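PDB 3H8U: cupin type-2 domain-containing protein from Klebsiella pneumoniae subsp. pneumoniae MGH 78578, which is of unknown function but belongs to the cupin superfamily and probably binds a metal ion inside its double-stranded beta-helix. Local coordinates for residues Q50-H55 with H97-S102; W44-G49 with E105-V110. All coordinates share one frame; numbering follows the deposited sequence.

Overall arrangement
Interactions 1 and 2 are antiparallel strand pairs, one in each of the two facing sheets of the cupin barrel, with centres about 10 Å apart. The chain runs from W44-G49 straight into Q50-H55, and from H97-S102 through a short turn to E105-V110, so each strand of one pair leads on to a strand of the other. N101 ties them together: its backbone O lies 2.7 Å from G49 N and its ND2 2.8 Å from A46 O, both probable hydrogen bonds. The other end of interaction 1 carries H55 and H97, which with H57 and D62 mark the probable metal site; I52 and A99 meet F109 and F107 of interaction 2 between the sheets.

Interaction 1: Q50-H55 with H97-S102; sequences QEIASH and HGAMNS
The imidazoles of H55 and H97 overlap in part: CE1 of each sits 3.7 Å above one face of the other, toward the rim. Their planes make 41°, with centroids 4.2 Å apart. The two residues pair directly across the strands, and both CG atoms lie between the backbone N and the carbonyl carbon (chi1 60° and 62°), so the rings leave from matching positions and meet. H55 NE2 and H97 NE2 come within 3.4 Å, at an angle too poor for a hydrogen bond. H55 ND1 instead gives its N-H to A53 O at 2.7 Å, which helps fix the ring's rotation. H97 is held at both nitrogens, ND1 by Q95 O and NE2 by D62 OD2, and H57 packs its ring against both histidines. H55, H57 and H97 fall where the two cupin sequence motifs place metal-binding histidines, and D62 probably replaces the usual glutamate, consistent with a metal site; N101 completes the second motif's sequence pattern. From the histidines toward E51 and M100 the strands run antiparallel. I52-A99 and H55-H97 are hydrogen-bonded pairs, each joined by two backbone bonds, on either side of a beta bulge where A53 and S54 face G98 alone. There S54 OG, hydrogen-bonded to H74, lies 3.7 Å from G98 CA. I52 CB and A99 CB, 4.4 Å apart, share the histidines' face, and both side chains reach W64 in the barrel interior. On the other face E51 and the selenomethionine M100 cross obliquely, E51 CG 3.5 Å from M100 CG, and the bent M100 chain then carries SE away from strand 51-55. N101 N to Q50 O, 3.0 Å and nearly along the C=O axis, closes the pairing at the end away from the histidines.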
ATOM      1  N   GLN A  50      18.588   5.960 -10.316  0.50 27.89           N
ATOM      2  CA  GLN A  50      17.406   6.198 -11.143  0.50 27.51           C
ATOM      3  C   GLN A  50      16.429   7.015 -10.347  0.50 28.66           C
ATOM      4  O   GLN A  50      16.482   7.029  -9.099  0.50 27.17           O
ATOM      5  CB  GLN A  50      16.742   4.901 -11.592  0.50 27.87           C
ATOM      6  CG  GLN A  50      17.555   4.147 -12.591  0.50 26.17           C
ATOM      7  CD  GLN A  50      16.768   3.082 -13.310  0.50 25.94           C
ATOM      8  OE1 GLN A  50      16.133   2.253 -12.686  0.50 25.66           O
ATOM      9  NE2 GLN A  50      16.821   3.092 -14.643  0.50 27.68           N
ATOM     10  N   GLU A  51      15.584   7.735 -11.085  1.00 28.73           N
ATOM     11  CA  GLU A  51      14.611   8.630 -10.480  1.00 30.80           C
ATOM     12  C   GLU A  51      13.171   8.337 -10.870  1.00 30.70           C
ATOM     13  O   GLU A  51      12.876   7.942 -12.009  1.00 32.23           O
ATOM     14  CB  GLU A  51      14.923  10.072 -10.851  1.00 32.27           C
ATOM     15  CG  GLU A  51      16.149  10.587 -10.207  1.00 35.51           C
ATOM     16  CD  GLU A  51      16.578  11.931 -10.759  1.00 42.57           C
ATOM     17  OE1 GLU A  51      15.726  12.682 -11.302  1.00 41.23           O
ATOM     18  OE2 GLU A  51      17.789  12.197 -10.660  1.00 45.35           O
ATOM     19  N   ILE A  52      12.287   8.547  -9.910  1.00 31.06           N
ATOM     20  CA  ILE A  52      10.867   8.716 -10.165  1.00 31.16           C
ATOM     21  C   ILE A  52      10.660  10.234 -10.366  1.00 31.14           C
ATOM     22  O   ILE A  52      10.853  10.990  -9.434  1.00 28.69           O
ATOM     23  CB  ILE A  52      10.055   8.226  -8.942  1.00 32.31           C
ATOM     24  CG1 ILE A  52      10.391   6.762  -8.564  1.00 34.36           C
ATOM     25  CG2 ILE A  52       8.574   8.393  -9.176  1.00 33.07           C
ATOM     26  CD1 ILE A  52      10.003   5.732  -9.574  1.00 34.64           C
ATOM     27  N   ALA A  53      10.281  10.686 -11.556  1.00 30.71           N
ATOM     28  CA  ALA A  53      10.142  12.117 -11.806  1.00 30.65           C
ATOM     29  C   ALA A  53       9.148  12.768 -10.868  1.00 29.60           C
ATOM     30  O   ALA A  53       8.117  12.186 -10.544  1.00 30.54           O
ATOM     31  CB  ALA A  53       9.721  12.397 -13.229  1.00 30.57           C
ATOM     32  N   SER A  54       9.495  13.974 -10.444  1.00 28.84           N
ATOM     33  CA  SER A  54       8.673  14.760  -9.567  1.00 29.42           C
ATOM     34  C   SER A  54       7.425  15.229 -10.306  1.00 29.18           C
ATOM     35  O   SER A  54       7.475  15.673 -11.470  1.00 27.92           O
ATOM     36  CB  SER A  54       9.456  15.946  -8.990  1.00 29.25           C
ATOM     37  OG  SER A  54      10.437  15.455  -8.079  1.00 33.19           O
ATOM     38  N   HIS A  55       6.316  15.100  -9.599  1.00 29.15           N
ATOM     39  CA  HIS A  55       5.011  15.370 -10.141  1.00 28.81           C
ATOM     40  C   HIS A  55       4.017  15.682  -9.020  1.00 28.81           C
ATOM     41  O   HIS A  55       4.281  15.461  -7.839  1.00 28.47           O
ATOM     42  CB  HIS A  55       4.514  14.190 -11.011  1.00 28.73           C
ATOM     43  CG  HIS A  55       4.380  12.874 -10.299  1.00 29.93           C
ATOM     44  ND1 HIS A  55       5.466  12.120  -9.877  1.00 30.91           N
ATOM     45  CD2 HIS A  55       3.283  12.135 -10.009  1.00 31.45           C
ATOM     46  CE1 HIS A  55       5.033  10.999  -9.330  1.00 32.43           C
ATOM     47  NE2 HIS A  55       3.716  10.964  -9.427  1.00 31.36           N
ATOM     48  N   HIS A  97       5.937  15.369  -5.425  1.00 27.73           N
ATOM     49  CA  HIS A  97       6.665  14.194  -4.957  1.00 29.00           C
ATOM     50  C   HIS A  97       7.371  13.466  -6.109  1.00 28.85           C
ATOM     51  O   HIS A  97       6.866  13.374  -7.243  1.00 29.39           O
ATOM     52  CB  HIS A  97       5.738  13.223  -4.191  1.00 30.49           C
ATOM     53  CG  HIS A  97       4.619  12.659  -5.009  1.00 30.51           C
ATOM     54  ND1 HIS A  97       3.656  13.458  -5.604  1.00 31.14           N
ATOM     55  CD2 HIS A  97       4.265  11.376  -5.281  1.00 31.10           C
ATOM     56  CE1 HIS A  97       2.792  12.680  -6.243  1.00 32.21           C
ATOM     57  NE2 HIS A  97       3.145  11.420  -6.064  1.00 32.65           N
ATOM     58  N   GLY A  98       8.544  12.962  -5.783  1.00 29.21           N
ATOM     59  CA  GLY A  98       9.412  12.225  -6.699  1.00 29.94           C
ATOM     60  C   GLY A  98      10.458  11.516  -5.847  1.00 30.62           C
ATOM     61  O   GLY A  98      10.472  11.676  -4.611  1.00 30.46           O
ATOM     62  N   ALA A  99      11.353  10.744  -6.468  1.00 30.80           N
ATOM     63  CA  ALA A  99      12.405  10.097  -5.680  1.00 30.51           C
ATOM     64  C   ALA A  99      13.646   9.765  -6.495  1.00 30.93           C
ATOM     65  O   ALA A  99      13.573   9.708  -7.711  1.00 30.98           O
ATOM     66  CB  ALA A  99      11.856   8.859  -4.992  1.00 30.77           C
HETATM   67  N   MSE A 100      14.784   9.597  -5.811  1.00 30.59           N
HETATM   68  CA  MSE A 100      15.981   9.013  -6.407  1.00 31.29           C
HETATM   69  C   MSE A 100      16.449   7.866  -5.509  1.00 29.62           C
HETATM   70  O   MSE A 100      16.559   8.067  -4.283  1.00 29.77           O
HETATM   71  CB  MSE A 100      17.113  10.047  -6.566  1.00 30.49           C
HETATM   72  CG  MSE A 100      18.190   9.523  -7.573  1.00 34.15           C
HETATM   73 SE   MSE A 100      19.921  10.081  -7.192  0.75 36.75          SE
HETATM   74  CE  MSE A 100      19.938   9.387  -5.437  1.00 36.36           C
ATOM     75  N   ASN A 101      16.713   6.696  -6.110  1.00 28.60           N
ATOM     76  CA  ASN A 101      17.295   5.545  -5.388  1.00 27.53           C
ATOM     77  C   ASN A 101      18.744   5.900  -5.013  1.00 27.79           C
ATOM     78  O   ASN A 101      19.630   5.940  -5.882  1.00 27.37           O
ATOM     79  CB  ASN A 101      17.249   4.255  -6.214  1.00 27.67           C
ATOM     80  CG  ASN A 101      17.822   3.089  -5.477  1.00 26.58           C
ATOM     81  OD1 ASN A 101      18.378   3.287  -4.407  1.00 27.46           O
ATOM     82  ND2 ASN A 101      17.679   1.868  -6.008  1.00 26.03           N
ATOM     83  N   SER A 102      18.979   6.134  -3.717  1.00 27.20           N
ATOM     84  CA  SER A 102      20.302   6.473  -3.190  1.00 26.70           C
ATOM     85  C   SER A 102      21.152   5.231  -2.850  1.00 27.15           C
ATOM     86  O   SER A 102      22.347   5.355  -2.539  1.00 25.80           O
ATOM     87  CB  SER A 102      20.162   7.373  -1.953  1.00 27.75           C
ATOM     88  OG  SER A 102      19.185   6.843  -1.067  1.00 29.94           O
TER

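Interaction 2: W44-G49 with E105-V110; sequences WHAHPG and EPFIFV
W44 and F109 sit next to each other across the strand pair, their side chains side by side and heading the same way. The methylene of W44 does much of the touching: CB stands over one face of the F109 ring, 3.6 Å from its centroid, a CH-pi contact. Beyond it W44 CD1 meets F109 CE2 at 3.4 Å. The planes of the indole's pyrrole part and the phenyl ring are nearly parallel, at 21°, but laterally displaced, with little ring-on-ring overlap. A chi1 of 65° sets F109 CG between the backbone N and the carbonyl carbon, and the ring beyond it comes nearer the W44 strand, one face against W44 CB; W64 of strand 61-68 stacks on the F109 ring. The backbones of the pair are joined in both directions, W44 N reaching F109 O at 3.0 Å. This pairing of strands 40-46 and 107-114 belongs to one of the two sheets of the cupin double-stranded beta-helix, and the face bearing W44, A46, F107 and F109 looks toward the second sheet. A46 is the third main contributor. Its CB meets F107 CD2 at the edge of the phenyl ring, 4.4 Å away, and its backbone forms the next hydrogen-bonded pair, A46 N to F107 O at 2.9 Å. A46 O accepts from F107 N and from N101 ND2. Beyond CB the F107 side chain leaves strand 40-46 and packs on V66 and N101. On the reverse face H45 CG lies anti to the backbone N (chi1 173°); the ring beyond it slants across I108, with H45 CD2 3.7 Å from both CG1 and CD1 of I108. H45 NE2 approaches P106 CB at 3.6 Å, while V21 and P23 of the N-terminal region also pack on H45.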
ATOM      1  N   TRP A  44       6.522   0.162  -8.587  1.00 30.10           N
ATOM      2  CA  TRP A  44       7.640   0.876  -9.109  1.00 30.38           C
ATOM      3  C   TRP A  44       8.971   0.249  -8.656  1.00 29.60           C
ATOM      4  O   TRP A  44       9.093  -0.211  -7.531  1.00 29.27           O
ATOM      5  CB  TRP A  44       7.606   2.320  -8.628  1.00 31.47           C
ATOM      6  CG  TRP A  44       6.536   3.136  -9.233  1.00 31.42           C
ATOM      7  CD1 TRP A  44       5.348   3.466  -8.654  1.00 32.96           C
ATOM      8  CD2 TRP A  44       6.538   3.732 -10.527  1.00 33.42           C
ATOM      9  NE1 TRP A  44       4.616   4.244  -9.499  1.00 32.10           N
ATOM     10  CE2 TRP A  44       5.316   4.432 -10.661  1.00 34.47           C
ATOM     11  CE3 TRP A  44       7.444   3.758 -11.575  1.00 30.74           C
ATOM     12  CZ2 TRP A  44       4.990   5.152 -11.809  1.00 32.39           C
ATOM     13  CZ3 TRP A  44       7.117   4.473 -12.737  1.00 33.42           C
ATOM     14  CH2 TRP A  44       5.906   5.162 -12.835  1.00 33.66           C
ATOM     15  N   HIS A  45       9.941   0.287  -9.560  1.00 30.22           N
ATOM     16  CA  HIS A  45      11.296  -0.220  -9.318  1.00 30.12           C
ATOM     17  C   HIS A  45      12.290   0.803  -9.859  1.00 29.86           C
ATOM     18  O   HIS A  45      12.174   1.247 -10.987  1.00 29.29           O
ATOM     19  CB  HIS A  45      11.475  -1.578 -10.018  1.00 30.11           C
ATOM     20  CG  HIS A  45      12.877  -2.125  -9.972  1.00 29.61           C
ATOM     21  ND1 HIS A  45      13.937  -1.571 -10.665  1.00 28.80           N
ATOM     22  CD2 HIS A  45      13.378  -3.202  -9.321  1.00 27.63           C
ATOM     23  CE1 HIS A  45      15.025  -2.290 -10.442  1.00 27.79           C
ATOM     24  NE2 HIS A  45      14.721  -3.254  -9.593  1.00 26.77           N
ATOM     25  N   ALA A  46      13.272   1.167  -9.043  1.00 29.92           N
ATOM     26  CA  ALA A  46      14.375   2.003  -9.488  1.00 29.26           C
ATOM     27  C   ALA A  46      15.709   1.391  -9.081  1.00 28.60           C
ATOM     28  O   ALA A  46      15.907   0.993  -7.940  1.00 26.89           O
ATOM     29  CB  ALA A  46      14.247   3.441  -8.932  1.00 28.53           C
ATOM     30  N   HIS A  47      16.612   1.329 -10.041  1.00 27.87           N
ATOM     31  CA  HIS A  47      18.008   1.004  -9.787  1.00 28.97           C
ATOM     32  C   HIS A  47      18.675   2.189  -9.090  1.00 27.53           C
ATOM     33  O   HIS A  47      18.215   3.339  -9.216  1.00 28.00           O
ATOM     34  CB  HIS A  47      18.763   0.756 -11.099  1.00 29.64           C
ATOM     35  CG  HIS A  47      18.378  -0.501 -11.806  1.00 34.42           C
ATOM     36  ND1 HIS A  47      18.589  -1.763 -11.274  1.00 40.25           N
ATOM     37  CD2 HIS A  47      17.853  -0.698 -13.043  1.00 37.28           C
ATOM     38  CE1 HIS A  47      18.162  -2.675 -12.136  1.00 37.81           C
ATOM     39  NE2 HIS A  47      17.722  -2.052 -13.217  1.00 37.21           N
ATOM     40  N   PRO A  48      19.798   1.929  -8.395  1.00 26.29           N
ATOM     41  CA  PRO A  48      20.583   3.025  -7.847  1.00 25.54           C
ATOM     42  C   PRO A  48      20.827   4.173  -8.832  1.00 25.36           C
ATOM     43  O   PRO A  48      21.269   3.943  -9.962  1.00 24.51           O
ATOM     44  CB  PRO A  48      21.901   2.341  -7.476  1.00 25.10           C
ATOM     45  CG  PRO A  48      21.446   1.012  -7.027  1.00 25.94           C
ATOM     46  CD  PRO A  48      20.403   0.634  -8.053  1.00 25.07           C
ATOM     47  N   GLY A  49      20.522   5.380  -8.396  1.00 25.52           N
ATOM     48  CA  GLY A  49      20.707   6.561  -9.238  1.00 26.78           C
ATOM     49  C   GLY A  49      19.509   6.906 -10.122  1.00 27.58           C
ATOM     50  O   GLY A  49      19.446   8.016 -10.651  1.00 28.82           O
ATOM     51  N   GLU A 105      20.507  -1.013  -2.578  1.00 26.73           N
ATOM     52  CA  GLU A 105      19.596  -2.026  -3.054  1.00 27.84           C
ATOM     53  C   GLU A 105      18.649  -1.440  -4.096  1.00 28.62           C
ATOM     54  O   GLU A 105      18.473  -0.218  -4.141  1.00 27.94           O
ATOM     55  CB  GLU A 105      18.792  -2.591  -1.886  1.00 27.46           C
ATOM     56  CG  GLU A 105      19.652  -3.327  -0.891  1.00 31.40           C
ATOM     57  CD  GLU A 105      18.865  -4.064   0.175  1.00 36.86           C
ATOM     58  OE1 GLU A 105      17.647  -4.283   0.026  1.00 39.56           O
ATOM     59  OE2 GLU A 105      19.505  -4.463   1.163  1.00 42.90           O
ATOM     60  N   PRO A 106      18.009  -2.321  -4.908  1.00 28.79           N
ATOM     61  CA  PRO A 106      16.880  -1.826  -5.685  1.00 30.03           C
ATOM     62  C   PRO A 106      15.870  -1.131  -4.778  1.00 29.90           C
ATOM     63  O   PRO A 106      15.609  -1.579  -3.635  1.00 30.55           O
ATOM     64  CB  PRO A 106      16.261  -3.090  -6.304  1.00 29.83           C
ATOM     65  CG  PRO A 106      16.900  -4.243  -5.541  1.00 30.44           C
ATOM     66  CD  PRO A 106      18.239  -3.760  -5.123  1.00 29.29           C
ATOM     67  N   PHE A 107      15.269  -0.065  -5.289  1.00 29.65           N
ATOM     68  CA  PHE A 107      14.230   0.637  -4.542  1.00 29.73           C
ATOM     69  C   PHE A 107      12.884   0.230  -5.135  1.00 29.70           C
ATOM     70  O   PHE A 107      12.632   0.481  -6.312  1.00 30.17           O
ATOM     71  CB  PHE A 107      14.478   2.141  -4.651  1.00 30.77           C
ATOM     72  CG  PHE A 107      13.383   3.002  -4.081  1.00 31.15           C
ATOM     73  CD1 PHE A 107      13.000   2.879  -2.753  1.00 31.57           C
ATOM     74  CD2 PHE A 107      12.777   3.985  -4.854  1.00 29.95           C
ATOM     75  CE1 PHE A 107      12.000   3.709  -2.204  1.00 30.58           C
ATOM     76  CE2 PHE A 107      11.774   4.830  -4.290  1.00 28.64           C
ATOM     77  CZ  PHE A 107      11.389   4.663  -2.971  1.00 30.03           C
ATOM     78  N   ILE A 108      12.064  -0.471  -4.339  1.00 29.13           N
ATOM     79  CA  ILE A 108      10.801  -0.992  -4.832  1.00 29.30           C
ATOM     80  C   ILE A 108       9.679  -0.569  -3.894  1.00 29.17           C
ATOM     81  O   ILE A 108       9.757  -0.761  -2.673  1.00 28.85           O
ATOM     82  CB  ILE A 108      10.864  -2.552  -4.982  1.00 28.93           C
ATOM     83  CG1 ILE A 108      11.957  -2.965  -5.961  1.00 28.65           C
ATOM     84  CG2 ILE A 108       9.518  -3.115  -5.443  1.00 28.13           C
ATOM     85  CD1 ILE A 108      12.243  -4.442  -6.006  1.00 29.92           C
ATOM     86  N   PHE A 109       8.624  -0.014  -4.475  1.00 28.88           N
ATOM     87  CA  PHE A 109       7.476   0.417  -3.695  1.00 28.69           C
ATOM     88  C   PHE A 109       6.177   0.215  -4.443  1.00 28.33           C
ATOM     89  O   PHE A 109       6.156   0.062  -5.658  1.00 27.82           O
ATOM     90  CB  PHE A 109       7.607   1.876  -3.218  1.00 28.55           C
ATOM     91  CG  PHE A 109       7.608   2.880  -4.303  1.00 28.57           C
ATOM     92  CD1 PHE A 109       8.783   3.163  -4.999  1.00 30.82           C
ATOM     93  CD2 PHE A 109       6.460   3.569  -4.632  1.00 30.27           C
ATOM     94  CE1 PHE A 109       8.806   4.112  -5.994  1.00 30.32           C
ATOM     95  CE2 PHE A 109       6.468   4.521  -5.651  1.00 30.46           C
ATOM     96  CZ  PHE A 109       7.660   4.808  -6.313  1.00 29.94           C
ATOM     97  N   VAL A 110       5.119   0.178  -3.650  1.00 28.95           N
ATOM     98  CA  VAL A 110       3.773   0.052  -4.133  1.00 29.87           C
ATOM     99  C   VAL A 110       3.157   1.427  -3.947  1.00 29.53           C
ATOM    100  O   VAL A 110       3.067   1.934  -2.829  1.00 29.99           O
ATOM    101  CB  VAL A 110       2.991  -0.989  -3.338  1.00 30.06           C
ATOM    102  CG1 VAL A 110       1.469  -0.966  -3.766  1.00 31.36           C
ATOM    103  CG2 VAL A 110       3.617  -2.368  -3.520  1.00 28.36           C
TER